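PDB 3WL4: uncharacterized protein from Pyrococcus furiosus, which removes an acetyl group from N,N'-diacetylchitobiose, acting as a deacetylase of the GlcNAc-PI de-N-acetylase family. Local coordinates for the hexan-1-ol site. Sequence-based numbering; all coordinates share one arbitrary frame. Chains: chain A/B, Uncharacterized protein.

The hexan-1-ol site. Residues chain A 46-47, 191, 208, 230-231, 234-235, 238, 247-248; chain B 260, 262. With HE2 (hexan-1-ol), chain C.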
# COMPACT_ATOMS: atom_id res chain seq x y z
N ILE A 46 -5.10 -29.12 13.80
CA ILE A 46 -3.67 -29.56 13.97
C ILE A 46 -3.12 -29.03 15.26
O ILE A 46 -2.46 -29.70 16.07
CB ILE A 46 -2.84 -29.19 12.79
CG1 ILE A 46 -3.30 -29.89 11.51
CG2 ILE A 46 -1.30 -29.38 13.11
CD1 ILE A 46 -2.71 -29.31 10.24
N GLY A 47 -3.36 -27.70 15.48
CA GLY A 47 -2.69 -27.13 16.69
C GLY A 47 -3.31 -27.49 18.01
O GLY A 47 -2.66 -27.55 19.05
N TYR A 191 0.64 -23.62 18.74
CA TYR A 191 1.84 -23.64 17.91
C TYR A 191 2.96 -22.89 18.57
O TYR A 191 3.59 -21.98 17.93
CB TYR A 191 1.58 -23.12 16.46
CG TYR A 191 0.66 -23.88 15.54
CD1 TYR A 191 0.73 -25.27 15.47
CD2 TYR A 191 -0.11 -23.24 14.60
CE1 TYR A 191 0.01 -25.97 14.55
CE2 TYR A 191 -0.85 -23.90 13.62
CZ TYR A 191 -0.74 -25.32 13.61
OH TYR A 191 -1.39 -25.95 12.60
N LYS A 208 -8.26 -36.78 17.35
CA LYS A 208 -7.57 -35.60 16.75
C LYS A 208 -7.06 -35.96 15.43
O LYS A 208 -7.20 -35.19 14.40
CB LYS A 208 -6.43 -35.20 17.69
CG LYS A 208 -5.52 -34.09 17.02
CD LYS A 208 -4.49 -33.60 18.03
CE LYS A 208 -3.76 -32.48 17.21
NZ LYS A 208 -2.97 -31.64 18.12
N PHE A 230 5.36 -36.57 12.35
CA PHE A 230 5.52 -35.17 12.87
C PHE A 230 4.54 -34.84 13.97
O PHE A 230 4.99 -34.37 15.04
CB PHE A 230 5.41 -34.23 11.64
CG PHE A 230 5.51 -32.73 12.07
CD1 PHE A 230 6.63 -32.25 12.65
CD2 PHE A 230 4.49 -31.95 11.74
CE1 PHE A 230 6.74 -30.81 13.00
CE2 PHE A 230 4.56 -30.56 12.06
CZ PHE A 230 5.70 -30.04 12.64
N LEU A 231 3.27 -35.14 13.72
CA LEU A 231 2.26 -34.79 14.69
C LEU A 231 2.46 -35.56 15.98
O LEU A 231 2.30 -35.04 17.10
CB LEU A 231 0.85 -35.12 14.17
CG LEU A 231 0.51 -34.20 12.95
CD1 LEU A 231 -0.78 -34.81 12.26
CD2 LEU A 231 0.24 -32.81 13.43
N VAL A 234 5.35 -33.92 17.85
CA VAL A 234 4.96 -32.66 18.52
C VAL A 234 4.16 -32.92 19.76
O VAL A 234 4.34 -32.24 20.78
CB VAL A 234 4.24 -31.80 17.45
CG1 VAL A 234 3.60 -30.55 18.18
CG2 VAL A 234 5.15 -31.32 16.33
N THR A 235 3.20 -33.83 19.67
CA THR A 235 2.35 -34.07 20.89
C THR A 235 3.16 -34.75 22.04
O THR A 235 2.89 -34.50 23.17
CB THR A 235 1.10 -34.97 20.57
OG1 THR A 235 1.53 -36.14 19.94
CG2 THR A 235 0.41 -34.23 19.36
N TYR A 238 5.07 -31.87 23.82
CA TYR A 238 4.24 -31.25 24.85
C TYR A 238 3.90 -32.15 26.02
O TYR A 238 4.04 -31.75 27.19
CB TYR A 238 2.95 -30.65 24.25
CG TYR A 238 3.20 -29.53 23.25
CD1 TYR A 238 3.89 -28.40 23.68
CD2 TYR A 238 2.71 -29.63 22.02
CE1 TYR A 238 4.09 -27.34 22.72
CE2 TYR A 238 2.89 -28.59 21.05
CZ TYR A 238 3.57 -27.47 21.50
OH TYR A 238 3.76 -26.42 20.54
N GLY A 247 0.33 -34.44 24.52
CA GLY A 247 -0.14 -33.15 25.09
C GLY A 247 -0.30 -32.10 23.96
O GLY A 247 0.24 -32.23 22.89
N GLU A 248 -1.16 -31.12 24.27
CA GLU A 248 -1.18 -29.87 23.43
C GLU A 248 -0.75 -28.72 24.34
O GLU A 248 -1.21 -28.57 25.42
CB GLU A 248 -2.62 -29.64 22.92
CG GLU A 248 -2.85 -30.56 21.70
CD GLU A 248 -4.35 -30.52 21.28
OE1 GLU A 248 -5.16 -29.87 21.91
OE2 GLU A 248 -4.59 -31.12 20.22
N ILE B 260 5.51 -24.32 11.82
CA ILE B 260 4.82 -24.98 12.97
C ILE B 260 5.70 -26.06 13.67
O ILE B 260 5.11 -26.98 14.20
CB ILE B 260 3.42 -25.53 12.63
CG1 ILE B 260 3.45 -26.68 11.61
CG2 ILE B 260 2.58 -24.37 12.08
CD1 ILE B 260 2.05 -27.37 11.50
N PRO B 262 7.87 -26.76 16.92
CA PRO B 262 8.25 -26.11 18.16
C PRO B 262 9.63 -26.47 18.67
O PRO B 262 10.07 -25.86 19.64
CB PRO B 262 7.11 -26.51 19.16
CG PRO B 262 6.65 -27.81 18.58
CD PRO B 262 6.73 -27.68 17.06
CAA HE2 C . 0.10 -31.05 19.98
CAC HE2 C . -0.08 -30.03 18.79
CAE HE2 C . 0.18 -30.73 17.41
CAG HE2 C . 0.55 -29.96 16.12
CAF HE2 C . 1.71 -30.21 15.18
CAD HE2 C . 2.26 -28.81 14.73
OAB HE2 C . 3.09 -28.25 15.60
O HOH W 1 2.57 -26.96 17.97
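Hexan-1-ol, probably acquired from crystallisation or purification, fills a nearly fully enclosed, mostly apolar pocket between helices 43-57 and 221-240 of chain A, closed at the hydroxyl end by a loop of chain B. Hydrogen bonds anchor the hydroxyl, while side-chain carbons hold most of the alkyl chain, with polar groups at its flank. At its head, hydroxyl OAB donates to the carbonyl O of B:Ile260 at 2.8 Å, in the carbonyl plane, with a C=O...OAB angle of 157°. Water 1 lies 2.7 Å from OAB and also bonds to phenol OH of A:Tyr238, so the alcohol oxygen is held from both chains. A:Val234, with CG1 anti to the backbone N (chi1 170°), lays both methyls along the chain, CG1 reaching CAE at 3.5 Å. A:Ile46 brings its CG2 branch against CAG. The A:Tyr191 ring touches CAD through CE1 at 3.6 Å, while one face carries CG2 of B:Ile260 over its centre; an alanine here would probably loosen both the seat of CAD and the packing of the chain B loop. At the tail, methyl CAA meets CG2 of A:Thr235 at 3.3 Å. Beside the chain, the amine NZ of A:Lys208 hydrogen-bonds to O of A:Ile46 from above the carbonyl plane and salt-bridges OE2 of A:Glu248 on its anti lone pair. The tail thus ends by strand 247-250, and the head at the A-B contact of the six-copy deposited assembly, which may not be biological.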